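Local coordinates for uncharacterized protein Atu2129 (Agrobacterium tumefaciens, PDB 3DNH), which is of unknown function but has a CREG-like beta-barrel related to pyridoxamine 5'-phosphate oxidases and may bind a flavin, at residues A[61-66]-A[129-134]; A[219-224]-A[238-243]. One frame throughout, in Å; residues are numbered along the deposited sequence.

Contact 1: A[61-66]-A[129-134]; sequences IGIEPD and IARYPK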
loop_
_atom_site.group_PDB
_atom_site.type_symbol
_atom_site.label_atom_id
_atom_site.label_comp_id
_atom_site.label_asym_id
_atom_site.label_seq_id
_atom_site.Cartn_x
_atom_site.Cartn_y
_atom_site.Cartn_z
ATOM N N ILE A 61 -0.642 4.319 9.883
ATOM C CA ILE A 61 -0.027 3.599 11.019
ATOM C C ILE A 61 0.530 4.548 12.078
ATOM O O ILE A 61 1.387 5.445 11.771
ATOM C CB ILE A 61 1.134 2.695 10.468
ATOM C CG1 ILE A 61 0.532 1.495 9.717
ATOM C CG2 ILE A 61 2.038 2.157 11.589
ATOM C CD1 ILE A 61 -0.368 0.576 10.590
ATOM N N GLY A 62 0.041 4.374 13.316
ATOM C CA GLY A 62 0.705 4.982 14.487
ATOM C C GLY A 62 1.653 3.959 15.143
ATOM O O GLY A 62 1.517 2.769 14.923
ATOM N N ILE A 63 2.641 4.420 15.907
ATOM C CA ILE A 63 3.523 3.489 16.624
ATOM C C ILE A 63 3.600 3.920 18.089
ATOM O O ILE A 63 3.801 5.105 18.377
ATOM C CB ILE A 63 4.972 3.387 16.027
ATOM C CG1 ILE A 63 4.987 3.042 14.551
ATOM C CG2 ILE A 63 5.687 2.209 16.607
ATOM C CD1 ILE A 63 4.780 1.510 14.255
ATOM N N GLU A 64 3.465 2.969 19.010
ATOM C CA GLU A 64 3.621 3.260 20.424
ATOM C C GLU A 64 5.115 3.124 20.853
ATOM O O GLU A 64 5.904 2.512 20.124
ATOM C CB GLU A 64 2.681 2.352 21.230
ATOM C CG GLU A 64 1.231 2.380 20.659
ATOM C CD GLU A 64 0.251 1.544 21.482
ATOM O OE1 GLU A 64 -0.898 2.012 21.675
ATOM O OE2 GLU A 64 0.648 0.435 21.936
ATOM N N PRO A 65 5.505 3.723 22.000
ATOM C CA PRO A 65 6.917 3.714 22.455
ATOM C C PRO A 65 7.612 2.348 22.368
ATOM O O PRO A 65 8.747 2.302 21.969
ATOM C CB PRO A 65 6.812 4.186 23.897
ATOM C CG PRO A 65 5.629 5.119 23.863
ATOM C CD PRO A 65 4.660 4.510 22.912
ATOM N N ASP A 66 6.925 1.250 22.692
ATOM C CA ASP A 66 7.499 -0.109 22.585
ATOM C C ASP A 66 7.522 -0.690 21.146
ATOM O O ASP A 66 7.844 -1.868 20.965
ATOM C CB ASP A 66 6.804 -1.097 23.550
ATOM C CG ASP A 66 5.382 -1.419 23.129
ATOM O OD1 ASP A 66 4.715 -2.209 23.792
ATOM O OD2 ASP A 66 4.921 -0.850 22.129
ATOM N N ILE A 129 -2.513 12.092 15.610
ATOM C CA ILE A 129 -2.547 13.455 15.093
ATOM C C ILE A 129 -1.151 14.007 14.785
ATOM O O ILE A 129 -0.961 14.725 13.808
ATOM C CB ILE A 129 -3.236 14.429 16.123
ATOM C CG1 ILE A 129 -4.781 14.283 16.130
ATOM C CG2 ILE A 129 -2.891 15.879 15.863
ATOM C CD1 ILE A 129 -5.365 14.184 14.824
ATOM N N ALA A 130 -0.203 13.658 15.644
ATOM C CA ALA A 130 1.212 14.039 15.500
ATOM C C ALA A 130 1.758 13.613 14.129
ATOM O O ALA A 130 2.544 14.330 13.544
ATOM C CB ALA A 130 2.044 13.428 16.648
ATOM N N ARG A 131 1.291 12.483 13.591
ATOM C CA ARG A 131 1.746 12.005 12.291
ATOM C C ARG A 131 0.829 12.392 11.151
ATOM O O ARG A 131 1.285 12.516 10.006
ATOM C CB ARG A 131 1.916 10.469 12.307
ATOM C CG ARG A 131 3.157 9.984 12.938
ATOM C CD ARG A 131 3.183 8.438 12.850
ATOM N NE ARG A 131 4.518 7.930 13.077
ATOM C CZ ARG A 131 4.932 6.695 12.789
ATOM N NH1 ARG A 131 4.115 5.815 12.223
ATOM N NH2 ARG A 131 6.194 6.354 13.037
ATOM N N TYR A 132 -0.457 12.565 11.472
ATOM C CA TYR A 132 -1.543 12.676 10.498
ATOM C C TYR A 132 -2.407 13.880 10.884
ATOM O O TYR A 132 -3.499 13.716 11.471
ATOM C CB TYR A 132 -2.385 11.370 10.455
ATOM C CG TYR A 132 -1.501 10.180 10.244
ATOM C CD1 TYR A 132 -0.799 10.044 9.034
ATOM C CD2 TYR A 132 -1.303 9.233 11.249
ATOM C CE1 TYR A 132 0.080 9.028 8.833
ATOM C CE2 TYR A 132 -0.409 8.181 11.050
ATOM C CZ TYR A 132 0.276 8.094 9.838
ATOM O OH TYR A 132 1.158 7.086 9.609
ATOM N N PRO A 133 -1.918 15.104 10.569
ATOM C CA PRO A 133 -2.663 16.286 11.028
ATOM C C PRO A 133 -4.073 16.410 10.454
ATOM O O PRO A 133 -4.911 17.074 11.047
ATOM C CB PRO A 133 -1.758 17.472 10.620
ATOM C CG PRO A 133 -0.930 16.970 9.538
ATOM C CD PRO A 133 -0.700 15.487 9.829
ATOM N N LYS A 134 -4.360 15.757 9.332
ATOM C CA LYS A 134 -5.708 15.800 8.796
ATOM C C LYS A 134 -6.679 14.983 9.643
ATOM O O LYS A 134 -7.890 15.175 9.558
ATOM C CB LYS A 134 -5.754 15.334 7.341
ATOM C CG LYS A 134 -5.582 16.458 6.360
ATOM C CD LYS A 134 -5.758 16.020 4.881
ATOM C CE LYS A 134 -4.593 15.162 4.338
ATOM N NZ LYS A 134 -3.378 15.030 5.255
#
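Two flat groups, the guanidinium of Arg131 and the phenol ring of Tyr132, converge on the carbonyl oxygen of Ile61. Each has that oxygen at its edge, in its own plane. Over one guanidinium face lies the backbone N of Ile63, 4.2 Å above the plane and toward the rim; over one face of the tyrosine ring, likewise off-centre, sits CB of Arg131.

Ile61 O accepts two hydrogen bonds, one from Arg131 NH1 at 2.8 Å and one from Tyr132 OH at 2.7 Å. The donors come from opposite faces of the carbonyl plane, about 42° and 37° out of it, so the oxygen is gripped from both sides. Arg131 gets there with a chain extended from CG to NE. On the way its CD passes 3.7 Å from Ile61 O, and NH1 also lies 3.7 Å from CG1 of Ile63, the two side chains crossing obliquely.

The elements joined are strand 54-63 of the six-stranded antiparallel barrel, the split barrel of the pyridoxamine 5'-phosphate oxidase family, and the last part of helix 121-131 with the chain just beyond. All five touching residues are buried, and both polar bonds end on the carbonyl of Ile61.

Around it, Ile63 packs on Leu36 and His37 of helix 28-38, and Arg131 NH2 makes a weak hydrogen bond to His37 O. Tyr132 also meets the ring of Tyr128 and packs against Asp100 of the second subunit.

Contact 2: A[219-224]-A[238-243]; sequences IDPDGI and AERVET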
loop_
_atom_site.group_PDB
_atom_site.type_symbol
_atom_site.label_atom_id
_atom_site.label_comp_id
_atom_site.label_asym_id
_atom_site.label_seq_id
_atom_site.Cartn_x
_atom_site.Cartn_y
_atom_site.Cartn_z
ATOM N N ILE A 219 10.512 9.208 21.840
ATOM C CA ILE A 219 11.882 8.821 22.257
ATOM C C ILE A 219 11.772 7.496 22.987
ATOM O O ILE A 219 10.874 7.328 23.809
ATOM C CB ILE A 219 12.508 9.864 23.210
ATOM C CG1 ILE A 219 12.559 11.254 22.514
ATOM C CG2 ILE A 219 13.878 9.365 23.738
ATOM C CD1 ILE A 219 12.798 12.428 23.438
ATOM N N ASP A 220 12.665 6.559 22.668
ATOM C CA ASP A 220 12.656 5.241 23.332
ATOM C C ASP A 220 14.104 4.806 23.608
ATOM O O ASP A 220 15.056 5.489 23.190
ATOM C CB ASP A 220 11.795 4.212 22.526
ATOM C CG ASP A 220 12.341 3.944 21.109
ATOM O OD1 ASP A 220 13.473 3.395 20.996
ATOM O OD2 ASP A 220 11.657 4.271 20.099
ATOM N N PRO A 221 14.296 3.706 24.343
ATOM C CA PRO A 221 15.695 3.355 24.612
ATOM C C PRO A 221 16.620 3.143 23.397
ATOM O O PRO A 221 17.855 3.245 23.533
ATOM C CB PRO A 221 15.564 2.040 25.417
ATOM C CG PRO A 221 14.257 2.182 26.109
ATOM C CD PRO A 221 13.356 2.810 25.062
ATOM N N ASP A 222 16.050 2.830 22.245
ATOM C CA ASP A 222 16.849 2.485 21.059
ATOM C C ASP A 222 16.978 3.643 20.049
ATOM O O ASP A 222 17.851 3.628 19.145
ATOM C CB ASP A 222 16.245 1.249 20.362
ATOM C CG ASP A 222 16.438 -0.030 21.167
ATOM O OD1 ASP A 222 17.330 -0.074 22.046
ATOM O OD2 ASP A 222 15.681 -0.992 20.916
ATOM N N GLY A 223 16.162 4.667 20.239
ATOM C CA GLY A 223 16.252 5.849 19.372
ATOM C C GLY A 223 15.038 6.754 19.394
ATOM O O GLY A 223 14.264 6.743 20.347
ATOM N N ILE A 224 14.860 7.512 18.310
ATOM C CA ILE A 224 13.942 8.628 18.295
ATOM C C ILE A 224 13.169 8.582 16.985
ATOM O O ILE A 224 13.781 8.500 15.894
ATOM C CB ILE A 224 14.711 10.022 18.365
ATOM C CG1 ILE A 224 15.611 10.130 19.617
ATOM C CG2 ILE A 224 13.653 11.215 18.261
ATOM C CD1 ILE A 224 16.681 11.310 19.573
ATOM N N ALA A 238 23.621 4.932 19.128
ATOM C CA ALA A 238 24.741 4.002 19.043
ATOM C C ALA A 238 24.699 2.933 20.149
ATOM O O ALA A 238 25.149 1.825 19.940
ATOM C CB ALA A 238 26.118 4.735 19.028
ATOM N N GLU A 239 24.204 3.291 21.327
ATOM C CA GLU A 239 23.969 2.305 22.368
ATOM C C GLU A 239 22.660 2.594 23.094
ATOM O O GLU A 239 22.128 3.698 22.985
ATOM C CB GLU A 239 25.174 2.138 23.318
ATOM C CG GLU A 239 25.566 3.374 24.080
ATOM C CD GLU A 239 26.876 3.191 24.824
ATOM O OE1 GLU A 239 27.367 4.188 25.407
ATOM O OE2 GLU A 239 27.416 2.062 24.830
ATOM N N ARG A 240 22.126 1.567 23.774
ATOM C CA ARG A 240 20.782 1.598 24.364
ATOM C C ARG A 240 20.799 2.635 25.463
ATOM O O ARG A 240 21.764 2.725 26.208
ATOM C CB ARG A 240 20.429 0.209 24.953
ATOM C CG ARG A 240 19.094 0.114 25.689
ATOM C CD ARG A 240 18.877 -1.279 26.361
ATOM N NE ARG A 240 17.794 -1.197 27.345
ATOM C CZ ARG A 240 16.499 -1.224 27.039
ATOM N NH1 ARG A 240 16.110 -1.330 25.776
ATOM N NH2 ARG A 240 15.598 -1.112 27.994
ATOM N N VAL A 241 19.722 3.389 25.592
ATOM C CA VAL A 241 19.665 4.527 26.532
ATOM C C VAL A 241 18.601 4.239 27.616
ATOM O O VAL A 241 17.502 3.790 27.313
ATOM C CB VAL A 241 19.379 5.847 25.756
ATOM C CG1 VAL A 241 18.875 6.934 26.688
ATOM C CG2 VAL A 241 20.673 6.303 25.042
ATOM N N GLU A 242 18.948 4.451 28.886
ATOM C CA GLU A 242 18.033 4.014 29.964
ATOM C C GLU A 242 17.638 5.129 30.921
ATOM O O GLU A 242 16.580 5.086 31.563
ATOM C CB GLU A 242 18.621 2.812 30.710
ATOM C CG GLU A 242 18.349 1.502 29.972
ATOM C CD GLU A 242 18.800 0.293 30.750
ATOM O OE1 GLU A 242 19.643 0.430 31.686
ATOM O OE2 GLU A 242 18.309 -0.809 30.410
ATOM N N THR A 243 18.464 6.165 30.926
ATOM C CA THR A 243 18.300 7.286 31.833
ATOM C C THR A 243 18.374 8.590 31.096
ATOM O O THR A 243 18.806 8.662 29.924
ATOM C CB THR A 243 19.392 7.291 32.937
ATOM O OG1 THR A 243 20.677 7.525 32.340
ATOM C CG2 THR A 243 19.405 5.973 33.702
#
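Pro221, Val241 and Arg240 carry the tight part of this contact. Val241 N donates to Pro221 O at 2.8 Å, in the carbonyl plane and on a lone pair, with 156° at the hydrogen. Pro221 CB comes within 3.2 Å of Val241 O, a buried oxygen with no partner in the model. Met183 packs on Pro221, and Leu182 and Phe247 on Val241. Arg240 runs alongside the proline: chi1 (176°) sets CG anti to the backbone N, the chain stays extended to NE, and chi4 (80°) places CZ. One guanidinium face lies over Pro221 CB, off-centre toward the rim, NH1 being 3.4 Å from that carbon.

Pro221 and Asp222 form the turn of a beta-hairpin between strands 215-220 and 223-227, with an Asx turn in which Asp220 OD1 accepts from Asp222 N at 2.9 Å. The other segment leads from strand 232-236 into helix 244-254.

Arg240, Asp222 and Glu242 are partly exposed, and between the first two the fit is looser. Asp222 OD1 stays 4.1 Å from both CG and NH1 of Arg240, beyond a salt bridge; Asp222 OD2 pairs with Arg33. Arg240 NE is salt-bridged to Glu242 OE2 at 3.1 Å, and NH1 bonds to Asp175 O.

Contact 1 lies deep in the chain, about 7 Å from its centre, whereas contact 2 sits about 16 Å out and is only partly buried. They share no helix or strand: contact 1 ties the barrel to helix 121-131, contact 2 joins a hairpin of the separate three-stranded sheet to a loop. In both a backbone carbonyl is the main acceptor, but side chains serve it in contact 1, while in contact 2 a backbone N-H does, and the partly exposed arginine beside it turns to other partners. The two sites, with centres about 19 Å apart, still touch, through packing of Pro65 O on Asp220 CB at 3.6 Å.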